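Local coordinates for phytochrome Response Regulator RcpA (PDB 1K68), which receives a phosphoryl group on an aspartate as a CheY-like, dimeric response regulator and probably relays the light signal of a cyanobacterial phytochrome, at residues E20-S25 with G127-W132; A13-I18 with V31-D36; I112-S115 with Q120-Q123; A42-E47 with A75-D80. All coordinates share one frame; numbering follows the deposited sequence.

In the fold
Interactions 1, 2 and 3 share two neighbouring helices: helix 12-23 serves interactions 1 and 2, and helix 118-135 serves interactions 1 and 3. Interaction 1 is the buried one, where a leucine and a serine pack on a glutamate. Interactions 2 and 3 are partly buried and lie nearer the magnesium site, and in each an aliphatic side chain packs against part of an arginine or lysine; they touch through a salt bridge from Asp14 to Lys114. Interaction 4, on the opposite side of the chain's centre from interactions 1 and 3, joins helices 37-44 and 70-79. It alone has a salt bridge and water bridges across its segments, beside a leucine-isoleucine contact.

Interaction 1 (E20-S25 with G127-W132); sequences EALANS and GIEEFW
Leu22, in the last turn of helix 12-23, and Ser25, just past its end, pack against Glu129 of helix 118-135, joining the first and last helices of the (beta/alpha)5 receiver fold, which lie together on one face of its parallel sheet. Leu22 and Glu129 run antiparallel alongside each other: the leucine methyl CD2 lies beside the glutamate stem, 3.9 Å from Glu129 CB and nearly as near to CG. With CG anti to the backbone N (chi1 -169°), Glu129 leaves its helix toward the segment 20-25, and a bend at chi2 (-88°) then swings the carboxylate over to Ser25. There it meets the serine's methylene group rather than its hydroxyl. Ser25 CB is 3.4 Å from Glu129 CD, whereas Ser25 OG stays 4.1 Å from Glu129 OE1 and makes no hydrogen bond to it. The hydroxyl turns to backbone carbonyls of its own neighbourhood, with Leu22 O and Val27 O both within its reach, and the carboxylate has its polar partner in His29, which bonds to OE1. Replacing Glu129 by an alanine would probably leave His29 NE2 without this acceptor and open a gap beside Leu22 CD2 and Ser25 CB. A turn earlier on the same helix, Lys126 NZ bonds to Ala21 O and Asn24 O, so the end of helix 12-23 is held by a lysine as well as by packing. The tightest approach of the contact is Glu129 OE1 to Ser25 CB, at 3.1 Å.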
loop_
_atom_site.group_PDB
_atom_site.type_symbol
_atom_site.label_atom_id
_atom_site.label_comp_id
_atom_site.label_asym_id
_atom_site.label_seq_id
_atom_site.Cartn_x
_atom_site.Cartn_y
_atom_site.Cartn_z
ATOM N N GLU A 20 -0.871 -5.911 -0.700
ATOM C CA GLU A 20 -0.055 -5.457 -1.826
ATOM C C GLU A 20 1.143 -6.371 -2.040
ATOM O O GLU A 20 1.494 -6.702 -3.176
ATOM C CB GLU A 20 0.450 -4.035 -1.588
ATOM C CG GLU A 20 -0.641 -2.995 -1.570
ATOM C CD GLU A 20 -1.454 -3.026 -2.835
ATOM O OE1 GLU A 20 -0.841 -2.941 -3.920
ATOM O OE2 GLU A 20 -2.696 -3.141 -2.747
ATOM N N ALA A 21 1.773 -6.768 -0.942
ATOM C CA ALA A 21 2.933 -7.639 -1.020
ATOM C C ALA A 21 2.538 -9.009 -1.561
ATOM O O ALA A 21 3.224 -9.567 -2.416
ATOM C CB ALA A 21 3.576 -7.772 0.350
ATOM N N LEU A 22 1.426 -9.548 -1.072
ATOM C CA LEU A 22 0.964 -10.854 -1.521
ATOM C C LEU A 22 0.484 -10.816 -2.966
ATOM O O LEU A 22 0.491 -11.837 -3.656
ATOM C CB LEU A 22 -0.170 -11.355 -0.621
ATOM C CG LEU A 22 0.168 -11.654 0.840
ATOM C CD1 LEU A 22 -1.105 -11.980 1.602
ATOM C CD2 LEU A 22 1.154 -12.807 0.910
ATOM N N ALA A 23 0.061 -9.637 -3.416
ATOM C CA ALA A 23 -0.430 -9.467 -4.780
ATOM C C ALA A 23 0.712 -9.534 -5.786
ATOM O O ALA A 23 0.498 -9.862 -6.952
ATOM C CB ALA A 23 -1.167 -8.136 -4.917
ATOM N N ASN A 24 1.923 -9.225 -5.333
ATOM C CA ASN A 24 3.084 -9.256 -6.214
ATOM C C ASN A 24 3.794 -10.600 -6.179
ATOM O O ASN A 24 5.010 -10.677 -6.347
ATOM C CB ASN A 24 4.065 -8.143 -5.846
ATOM C CG ASN A 24 3.516 -6.765 -6.153
ATOM O OD1 ASN A 24 3.103 -6.487 -7.280
ATOM N ND2 ASN A 24 3.511 -5.893 -5.152
ATOM N N SER A 25 3.021 -11.657 -5.961
ATOM C CA SER A 25 3.563 -13.007 -5.913
ATOM C C SER A 25 3.770 -13.532 -7.331
ATOM O O SER A 25 3.172 -13.027 -8.281
ATOM C CB SER A 25 2.606 -13.925 -5.149
ATOM O OG SER A 25 1.292 -13.845 -5.677
ATOM N N GLY A 127 8.753 -12.617 1.947
ATOM C CA GLY A 127 9.467 -13.799 2.392
ATOM C C GLY A 127 8.485 -14.849 2.881
ATOM O O GLY A 127 8.669 -16.044 2.658
ATOM N N ILE A 128 7.435 -14.398 3.553
ATOM C CA ILE A 128 6.420 -15.311 4.053
ATOM C C ILE A 128 5.774 -16.038 2.877
ATOM O O ILE A 128 5.662 -17.262 2.875
ATOM C CB ILE A 128 5.345 -14.549 4.846
ATOM C CG1 ILE A 128 5.947 -14.023 6.150
ATOM C CG2 ILE A 128 4.150 -15.458 5.144
ATOM C CD1 ILE A 128 5.026 -13.115 6.913
ATOM N N GLU A 129 5.372 -15.279 1.867
ATOM C CA GLU A 129 4.728 -15.848 0.691
ATOM C C GLU A 129 5.645 -16.850 -0.021
ATOM O O GLU A 129 5.258 -17.998 -0.259
ATOM C CB GLU A 129 4.308 -14.717 -0.257
ATOM C CG GLU A 129 3.410 -15.151 -1.390
ATOM C CD GLU A 129 4.182 -15.609 -2.612
ATOM O OE1 GLU A 129 3.589 -16.334 -3.441
ATOM O OE2 GLU A 129 5.370 -15.235 -2.751
ATOM N N GLU A 130 6.865 -16.423 -0.327
ATOM C CA GLU A 130 7.836 -17.272 -1.012
ATOM C C GLU A 130 8.123 -18.584 -0.286
ATOM O O GLU A 130 8.192 -19.639 -0.916
ATOM C CB GLU A 130 9.140 -16.506 -1.224
ATOM N N PHE A 131 8.281 -18.530 1.033
ATOM C CA PHE A 131 8.580 -19.740 1.790
ATOM C C PHE A 131 7.394 -20.668 2.012
ATOM O O PHE A 131 7.496 -21.867 1.807
ATOM C CB PHE A 131 9.186 -19.394 3.154
ATOM C CG PHE A 131 9.539 -20.605 3.972
ATOM C CD1 PHE A 131 10.720 -21.302 3.732
ATOM C CD2 PHE A 131 8.657 -21.095 4.927
ATOM C CE1 PHE A 131 11.015 -22.476 4.428
ATOM C CE2 PHE A 131 8.937 -22.263 5.629
ATOM C CZ PHE A 131 10.120 -22.960 5.379
ATOM N N TRP A 132 6.266 -20.119 2.437
ATOM C CA TRP A 132 5.100 -20.945 2.708
ATOM C C TRP A 132 4.268 -21.330 1.500
ATOM O O TRP A 132 3.732 -22.429 1.448
ATOM C CB TRP A 132 4.203 -20.258 3.735
ATOM C CG TRP A 132 4.870 -20.137 5.043
ATOM C CD1 TRP A 132 5.638 -19.100 5.481
ATOM C CD2 TRP A 132 4.908 -21.134 6.067
ATOM N NE1 TRP A 132 6.155 -19.388 6.717
ATOM C CE2 TRP A 132 5.727 -20.624 7.097
ATOM C CE3 TRP A 132 4.337 -22.399 6.206
ATOM C CZ2 TRP A 132 5.982 -21.353 8.260
ATOM C CZ3 TRP A 132 4.595 -23.121 7.363
ATOM C CH2 TRP A 132 5.412 -22.593 8.375
#

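Interaction 2 (A13-I18 with V31-D36); sequences ADIRLI and VVTVRD
An aliphatic contact with a cation laid against it joins Ile15 to Thr33 and Arg35 within the beta-alpha-beta crossover of strand 4-8, helix 12-23 and strand 30-34. Ile15 projects from the helix toward the edge strand, and its two branches share the work. CG2 and the terminal methyl CD1 both reach the methyl of Thr33, with Ile15 CD1 4.0 Å from Thr33 CG2, as the two side chains meet at a slant. Thr33 offers this methyl because CG2 stands anti to its own backbone N, while OG1 lies on the other branch and makes a weak hydrogen bond to Gln19. Beyond the threonine, Ile15 CD1 also reaches Arg35, whose chain bends at chi3 (106°) and brings its flat end close to the helix. Ile15 CD1 sits over one face of the guanidinium, 3.6 Å above its plane and offset toward the rim, nearest to Arg35 NH2 at 3.7 Å. Arg35 NH2 gives a weak hydrogen bond to the backbone O of Asp10, a magnesium ligand, and the arginine side chain lies about 8 Å from the metal. On another side of helix 12-23, Arg16 forms a salt bridge with Asp80 of the second subunit. No hydrogen bond joins the two segments: a methyl on a guanidinium face uses apolar packing alone and leaves the N-H groups at the edge for polar partners.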
loop_
_atom_site.group_PDB
_atom_site.type_symbol
_atom_site.label_atom_id
_atom_site.label_comp_id
_atom_site.label_asym_id
_atom_site.label_seq_id
_atom_site.Cartn_x
_atom_site.Cartn_y
_atom_site.Cartn_z
ATOM N N ALA A 13 -3.954 -0.058 7.483
ATOM C CA ALA A 13 -2.684 0.262 6.848
ATOM C C ALA A 13 -1.922 -1.028 6.566
ATOM O O ALA A 13 -1.430 -1.236 5.456
ATOM C CB ALA A 13 -1.862 1.170 7.743
ATOM N N ASP A 14 -1.822 -1.886 7.580
ATOM C CA ASP A 14 -1.121 -3.154 7.433
ATOM C C ASP A 14 -1.862 -4.058 6.459
ATOM O O ASP A 14 -1.249 -4.768 5.668
ATOM C CB ASP A 14 -0.986 -3.864 8.787
ATOM C CG ASP A 14 -0.054 -3.136 9.740
ATOM O OD1 ASP A 14 0.796 -2.351 9.268
ATOM O OD2 ASP A 14 -0.153 -3.355 10.963
ATOM N N ILE A 15 -3.188 -4.037 6.527
ATOM C CA ILE A 15 -3.982 -4.858 5.634
ATOM C C ILE A 15 -3.631 -4.484 4.208
ATOM O O ILE A 15 -3.402 -5.355 3.366
ATOM C CB ILE A 15 -5.495 -4.645 5.863
ATOM C CG1 ILE A 15 -5.906 -5.258 7.201
ATOM C CG2 ILE A 15 -6.287 -5.276 4.722
ATOM C CD1 ILE A 15 -7.347 -4.990 7.596
ATOM N N ARG A 16 -3.576 -3.182 3.944
ATOM C CA ARG A 16 -3.256 -2.706 2.606
ATOM C C ARG A 16 -1.898 -3.226 2.161
ATOM O O ARG A 16 -1.786 -3.875 1.119
ATOM C CB ARG A 16 -3.254 -1.172 2.545
ATOM C CG ARG A 16 -3.036 -0.639 1.133
ATOM C CD ARG A 16 -3.072 0.888 1.037
ATOM N NE ARG A 16 -1.770 1.512 1.282
ATOM C CZ ARG A 16 -1.385 2.023 2.449
ATOM N NH1 ARG A 16 -2.201 1.993 3.497
ATOM N NH2 ARG A 16 -0.180 2.568 2.568
ATOM N N LEU A 17 -0.874 -2.945 2.960
ATOM C CA LEU A 17 0.488 -3.358 2.645
ATOM C C LEU A 17 0.606 -4.872 2.455
ATOM O O LEU A 17 1.162 -5.345 1.461
ATOM C CB LEU A 17 1.429 -2.873 3.748
ATOM C CG LEU A 17 2.936 -3.040 3.534
ATOM C CD1 LEU A 17 3.676 -2.051 4.414
ATOM C CD2 LEU A 17 3.362 -4.470 3.836
ATOM N N ILE A 18 0.080 -5.631 3.408
ATOM C CA ILE A 18 0.118 -7.083 3.323
ATOM C C ILE A 18 -0.548 -7.562 2.035
ATOM O O ILE A 18 -0.015 -8.430 1.345
ATOM C CB ILE A 18 -0.577 -7.722 4.550
ATOM C CG1 ILE A 18 0.212 -7.380 5.814
ATOM C CG2 ILE A 18 -0.669 -9.231 4.374
ATOM C CD1 ILE A 18 -0.418 -7.880 7.106
ATOM N N VAL A 31 -6.732 -13.957 -1.243
ATOM C CA VAL A 31 -6.571 -13.436 0.100
ATOM C C VAL A 31 -7.894 -13.003 0.695
ATOM O O VAL A 31 -8.549 -12.096 0.179
ATOM C CB VAL A 31 -5.618 -12.226 0.119
ATOM C CG1 VAL A 31 -5.332 -11.809 1.556
ATOM C CG2 VAL A 31 -4.326 -12.575 -0.609
ATOM N N VAL A 32 -8.290 -13.660 1.779
ATOM C CA VAL A 32 -9.522 -13.318 2.462
ATOM C C VAL A 32 -9.138 -12.703 3.791
ATOM O O VAL A 32 -8.403 -13.297 4.576
ATOM C CB VAL A 32 -10.400 -14.552 2.679
ATOM C CG1 VAL A 32 -11.584 -14.200 3.558
ATOM C CG2 VAL A 32 -10.887 -15.063 1.333
ATOM N N THR A 33 -9.643 -11.503 4.038
ATOM C CA THR A 33 -9.320 -10.766 5.244
ATOM C C THR A 33 -10.510 -10.520 6.161
ATOM O O THR A 33 -11.538 -10.014 5.716
ATOM C CB THR A 33 -8.721 -9.384 4.868
ATOM O OG1 THR A 33 -7.645 -9.559 3.932
ATOM C CG2 THR A 33 -8.207 -8.655 6.103
ATOM N N VAL A 34 -10.378 -10.902 7.432
ATOM C CA VAL A 34 -11.417 -10.637 8.426
ATOM C C VAL A 34 -10.714 -9.775 9.466
ATOM O O VAL A 34 -9.499 -9.907 9.669
ATOM C CB VAL A 34 -11.984 -11.914 9.089
ATOM C CG1 VAL A 34 -12.792 -12.703 8.074
ATOM C CG2 VAL A 34 -10.866 -12.751 9.671
ATOM N N ARG A 35 -11.470 -8.915 10.138
ATOM C CA ARG A 35 -10.881 -7.970 11.083
ATOM C C ARG A 35 -10.987 -8.168 12.589
ATOM O O ARG A 35 -10.625 -7.274 13.349
ATOM C CB ARG A 35 -11.368 -6.573 10.710
ATOM C CG ARG A 35 -11.181 -6.304 9.221
ATOM C CD ARG A 35 -11.926 -5.077 8.739
ATOM N NE ARG A 35 -11.023 -3.962 8.492
ATOM C CZ ARG A 35 -10.259 -3.404 9.422
ATOM N NH1 ARG A 35 -10.284 -3.855 10.668
ATOM N NH2 ARG A 35 -9.470 -2.392 9.107
ATOM N N ASP A 36 -11.482 -9.312 13.035
ATOM C CA ASP A 36 -11.538 -9.569 14.473
ATOM C C ASP A 36 -11.488 -11.064 14.753
ATOM O O ASP A 36 -11.765 -11.873 13.873
ATOM C CB ASP A 36 -12.786 -8.948 15.116
ATOM C CG ASP A 36 -14.065 -9.638 14.702
ATOM O OD1 ASP A 36 -14.822 -9.055 13.897
ATOM O OD2 ASP A 36 -14.307 -10.763 15.181
#

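Interaction 3 (I112-S115 with Q120-Q123); sequences ITKS and QLFQ
Lys114, in the loop that follows strand 110-113, starts out alongside Leu121 on the facing helix 118-135, both side chains heading in the same direction. The lysine backbone already touches: Leu121 CD1 is 3.9 Å from Lys114 CA. At the next atom Lys114 CB lies 4.1 Å from Leu121 CD1, and CG only slightly farther, so a single leucine methyl covers the root of the chain. Leu121 presents it by holding CG anti to its backbone N (chi1 175°). From CG on, Lys114 runs fully extended, CD and CE carrying the tip on past the helix to the phosphorylation site, while Leu91 and Thr93 also pack against the side chain. At the far end NZ makes salt bridges to Glu9 OE2 and Asp14 OD2 and a hydrogen bond to OP1 of the phosphorylated aspartate at position 62; the lysine side chain lies about 5 Å from the magnesium ion. Next along the loop, Ser115 points toward the helix and fits between Gln120 and Leu121. Ser115 CB is 3.6 Å from Gln120 CB and 4.1 Å from Leu121 CB. Ser115 OG comes to 3.4 Å from Leu121 N, but the angle is poor and no hydrogen bond forms. Nearby, Asn117 OD1, just before the helix, accepts a hydrogen bond from Gln120 N. The leucine thus packs against the base of a lysine whose tip meets the phosphoryl group: this is the active-site lysine that follows the fifth strand in CheY-like receiver domains.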
loop_
_atom_site.group_PDB
_atom_site.type_symbol
_atom_site.label_atom_id
_atom_site.label_comp_id
_atom_site.label_asym_id
_atom_site.label_seq_id
_atom_site.Cartn_x
_atom_site.Cartn_y
_atom_site.Cartn_z
ATOM N N ILE A 112 6.420 -13.794 13.655
ATOM C CA ILE A 112 7.168 -12.734 12.988
ATOM C C ILE A 112 6.709 -11.376 13.494
ATOM O O ILE A 112 5.513 -11.115 13.610
ATOM C CB ILE A 112 6.981 -12.783 11.451
ATOM C CG1 ILE A 112 7.489 -14.119 10.904
ATOM C CG2 ILE A 112 7.735 -11.628 10.803
ATOM C CD1 ILE A 112 7.213 -14.320 9.448
ATOM N N THR A 113 7.672 -10.516 13.802
ATOM C CA THR A 113 7.360 -9.181 14.283
ATOM C C THR A 113 7.339 -8.221 13.110
ATOM O O THR A 113 8.227 -8.248 12.257
ATOM C CB THR A 113 8.404 -8.694 15.292
ATOM O OG1 THR A 113 9.692 -8.684 14.666
ATOM C CG2 THR A 113 8.448 -9.618 16.499
ATOM N N LYS A 114 6.322 -7.370 13.065
ATOM C CA LYS A 114 6.206 -6.403 11.991
ATOM C C LYS A 114 7.353 -5.391 12.083
ATOM O O LYS A 114 7.611 -4.830 13.148
ATOM C CB LYS A 114 4.856 -5.694 12.088
ATOM C CG LYS A 114 3.648 -6.608 11.875
ATOM C CD LYS A 114 2.359 -5.825 12.052
ATOM C CE LYS A 114 1.149 -6.679 11.747
ATOM N NZ LYS A 114 -0.091 -6.001 12.172
ATOM N N SER A 115 8.050 -5.175 10.972
ATOM C CA SER A 115 9.167 -4.225 10.947
ATOM C C SER A 115 8.646 -2.812 11.192
ATOM O O SER A 115 7.459 -2.530 10.994
ATOM C CB SER A 115 9.868 -4.244 9.584
ATOM O OG SER A 115 10.125 -5.560 9.133
ATOM N N GLN A 120 10.703 -2.729 4.732
ATOM C CA GLN A 120 11.219 -3.950 5.346
ATOM C C GLN A 120 10.062 -4.920 5.561
ATOM O O GLN A 120 10.153 -6.098 5.227
ATOM C CB GLN A 120 11.885 -3.642 6.689
ATOM C CG GLN A 120 13.374 -3.328 6.597
ATOM C CD GLN A 120 13.974 -2.968 7.946
ATOM O OE1 GLN A 120 13.685 -3.608 8.962
ATOM N NE2 GLN A 120 14.818 -1.944 7.962
ATOM N N LEU A 121 8.969 -4.408 6.113
ATOM C CA LEU A 121 7.791 -5.232 6.362
ATOM C C LEU A 121 7.294 -5.798 5.037
ATOM O O LEU A 121 6.915 -6.965 4.952
ATOM C CB LEU A 121 6.697 -4.395 7.020
ATOM C CG LEU A 121 5.337 -5.057 7.242
ATOM C CD1 LEU A 121 5.472 -6.292 8.126
ATOM C CD2 LEU A 121 4.414 -4.049 7.882
ATOM N N PHE A 122 7.300 -4.966 4.000
ATOM C CA PHE A 122 6.859 -5.415 2.689
ATOM C C PHE A 122 7.711 -6.612 2.270
ATOM O O PHE A 122 7.196 -7.608 1.777
ATOM C CB PHE A 122 7.005 -4.291 1.663
ATOM C CG PHE A 122 6.332 -4.574 0.345
ATOM C CD1 PHE A 122 4.993 -4.251 0.151
ATOM C CD2 PHE A 122 7.037 -5.162 -0.699
ATOM C CE1 PHE A 122 4.365 -4.501 -1.069
ATOM C CE2 PHE A 122 6.423 -5.422 -1.923
ATOM C CZ PHE A 122 5.082 -5.090 -2.108
ATOM N N GLN A 123 9.020 -6.521 2.488
ATOM C CA GLN A 123 9.911 -7.612 2.111
ATOM C C GLN A 123 9.715 -8.835 3.003
ATOM O O GLN A 123 9.943 -9.959 2.580
ATOM C CB GLN A 123 11.365 -7.144 2.144
ATOM C CG GLN A 123 11.699 -6.142 1.038
ATOM C CD GLN A 123 11.357 -6.675 -0.350
ATOM O OE1 GLN A 123 11.768 -7.776 -0.723
ATOM N NE2 GLN A 123 10.602 -5.895 -1.120
#

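Interaction 4 (A42-E47 with A75-D80); sequences AYLRQE and AEIKSD
Arg45 NH1 donates a hydrogen bond of 2.7 Å to Asp80 OD2, a salt bridge that links the residue following helix 37-44 of the (beta/alpha)5 receiver fold to the C-terminal part of the segment 75-80. The bond is nearly straight (166°) and lies in the guanidinium plane, but it meets the carboxylate oxygen from above, 50° out of the carboxylate plane. The other oxygen, Asp80 OD1, accepts from the backbone N of Thr82 and Leu83, which should help fix the carboxylate's turn. Arg45 reaches across with its chain extended from CG to NE. Arg45 NH2 binds two waters at the guanidinium edge, one at 2.8 Å that passes on to Glu76 OE1, and another, held weakly, that leads to Glu76 O; Glu76 OE2 forms a salt bridge with Lys68 NZ. A leucine in place of Arg45 would probably leave Asp80 OD2 without this cation and break both water bridges to Glu76. Helix 37-44 closes in a Schellman motif, Gln46 with positive phi as the C-prime residue. On the side of the sheet, Leu44 lies roughly perpendicular to Ile77, and both touch Ile59; Leu44 CD1 and Ile77 CD1 stand 3.3 Å apart, tighter than usual for two methyls.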
loop_
_atom_site.group_PDB
_atom_site.type_symbol
_atom_site.label_atom_id
_atom_site.label_comp_id
_atom_site.label_asym_id
_atom_site.label_seq_id
_atom_site.Cartn_x
_atom_site.Cartn_y
_atom_site.Cartn_z
ATOM N N ALA A 42 -15.404 -17.894 13.363
ATOM C CA ALA A 42 -16.635 -18.225 12.650
ATOM C C ALA A 42 -16.298 -18.690 11.233
ATOM O O ALA A 42 -16.826 -19.696 10.750
ATOM C CB ALA A 42 -17.560 -17.008 12.606
ATOM N N TYR A 43 -15.406 -17.956 10.574
ATOM C CA TYR A 43 -14.991 -18.279 9.214
ATOM C C TYR A 43 -14.302 -19.639 9.149
ATOM O O TYR A 43 -14.599 -20.454 8.272
ATOM C CB TYR A 43 -14.042 -17.190 8.686
ATOM C CG TYR A 43 -13.693 -17.309 7.218
ATOM C CD1 TYR A 43 -14.323 -16.510 6.261
ATOM C CD2 TYR A 43 -12.740 -18.228 6.780
ATOM C CE1 TYR A 43 -14.009 -16.627 4.906
ATOM C CE2 TYR A 43 -12.421 -18.351 5.430
ATOM C CZ TYR A 43 -13.058 -17.551 4.501
ATOM O OH TYR A 43 -12.746 -17.686 3.169
ATOM N N LEU A 44 -13.379 -19.889 10.076
ATOM C CA LEU A 44 -12.646 -21.153 10.083
ATOM C C LEU A 44 -13.527 -22.350 10.437
ATOM O O LEU A 44 -13.281 -23.460 9.972
ATOM C CB LEU A 44 -11.455 -21.066 11.041
ATOM C CG LEU A 44 -10.386 -20.046 10.624
ATOM C CD1 LEU A 44 -9.328 -19.897 11.725
ATOM C CD2 LEU A 44 -9.750 -20.494 9.318
ATOM N N ARG A 45 -14.550 -22.131 11.257
ATOM C CA ARG A 45 -15.446 -23.224 11.617
ATOM C C ARG A 45 -16.619 -23.269 10.648
ATOM O O ARG A 45 -17.582 -24.008 10.861
ATOM C CB ARG A 45 -15.964 -23.067 13.047
ATOM C CG ARG A 45 -14.920 -23.268 14.133
ATOM C CD ARG A 45 -15.584 -23.313 15.495
ATOM N NE ARG A 45 -14.626 -23.341 16.597
ATOM C CZ ARG A 45 -13.710 -24.286 16.777
ATOM N NH1 ARG A 45 -13.618 -25.299 15.924
ATOM N NH2 ARG A 45 -12.890 -24.220 17.817
ATOM N N GLN A 46 -16.532 -22.481 9.579
ATOM C CA GLN A 46 -17.585 -22.434 8.570
ATOM C C GLN A 46 -18.962 -22.313 9.214
ATOM O O GLN A 46 -19.866 -23.092 8.917
ATOM C CB GLN A 46 -17.530 -23.696 7.703
ATOM C CG GLN A 46 -16.305 -23.791 6.810
ATOM C CD GLN A 46 -16.154 -25.157 6.166
ATOM O OE1 GLN A 46 -15.313 -25.356 5.294
ATOM N NE2 GLN A 46 -16.965 -26.108 6.604
ATOM N N GLU A 47 -19.112 -21.330 10.093
ATOM C CA GLU A 47 -20.367 -21.100 10.795
ATOM C C GLU A 47 -21.127 -19.909 10.226
ATOM O O GLU A 47 -20.561 -18.832 10.042
ATOM C CB GLU A 47 -20.095 -20.867 12.284
ATOM C CG GLU A 47 -19.459 -22.052 12.987
ATOM C CD GLU A 47 -19.151 -21.778 14.446
ATOM O OE1 GLU A 47 -18.726 -22.719 15.147
ATOM O OE2 GLU A 47 -19.329 -20.628 14.895
ATOM N N ALA A 75 -4.832 -20.454 20.171
ATOM C CA ALA A 75 -5.088 -21.562 21.080
ATOM C C ALA A 75 -6.256 -22.435 20.612
ATOM O O ALA A 75 -6.183 -23.660 20.662
ATOM C CB ALA A 75 -5.357 -21.030 22.482
ATOM N N GLU A 76 -7.328 -21.804 20.147
ATOM C CA GLU A 76 -8.493 -22.559 19.697
ATOM C C GLU A 76 -8.260 -23.298 18.382
ATOM O O GLU A 76 -8.770 -24.393 18.189
ATOM C CB GLU A 76 -9.698 -21.628 19.595
ATOM C CG GLU A 76 -10.315 -21.323 20.955
ATOM C CD GLU A 76 -11.250 -20.135 20.928
ATOM O OE1 GLU A 76 -12.015 -19.998 19.950
ATOM O OE2 GLU A 76 -11.223 -19.338 21.894
ATOM N N ILE A 77 -7.482 -22.704 17.485
ATOM C CA ILE A 77 -7.180 -23.337 16.204
ATOM C C ILE A 77 -6.267 -24.555 16.369
ATOM O O ILE A 77 -6.579 -25.641 15.885
ATOM C CB ILE A 77 -6.486 -22.344 15.247
ATOM C CG1 ILE A 77 -7.484 -21.302 14.751
ATOM C CG2 ILE A 77 -5.895 -23.079 14.066
ATOM C CD1 ILE A 77 -6.835 -20.228 13.898
ATOM N N LYS A 78 -5.141 -24.370 17.060
ATOM C CA LYS A 78 -4.176 -25.453 17.250
ATOM C C LYS A 78 -4.625 -26.557 18.198
ATOM O O LYS A 78 -3.934 -27.556 18.366
ATOM C CB LYS A 78 -2.828 -24.888 17.713
ATOM C CG LYS A 78 -2.117 -24.079 16.643
ATOM C CD LYS A 78 -1.680 -24.961 15.465
ATOM C CE LYS A 78 -1.172 -24.099 14.317
ATOM N NZ LYS A 78 -0.724 -24.887 13.141
ATOM N N SER A 79 -5.787 -26.379 18.812
ATOM C CA SER A 79 -6.320 -27.383 19.721
ATOM C C SER A 79 -7.434 -28.158 19.010
ATOM O O SER A 79 -7.801 -29.257 19.414
ATOM C CB SER A 79 -6.873 -26.709 20.984
ATOM O OG SER A 79 -7.196 -27.668 21.980
ATOM N N ASP A 80 -7.965 -27.574 17.942
ATOM C CA ASP A 80 -9.035 -28.200 17.176
ATOM C C ASP A 80 -8.506 -29.377 16.352
ATOM O O ASP A 80 -7.530 -29.246 15.608
ATOM C CB ASP A 80 -9.692 -27.159 16.272
ATOM C CG ASP A 80 -10.945 -27.679 15.601
ATOM O OD1 ASP A 80 -10.826 -28.328 14.546
ATOM O OD2 ASP A 80 -12.048 -27.448 16.142
HETATM O O HOH W 1 -13.278 -22.401 19.912
HETATM O O HOH W 2 -10.757 -25.457 19.916
#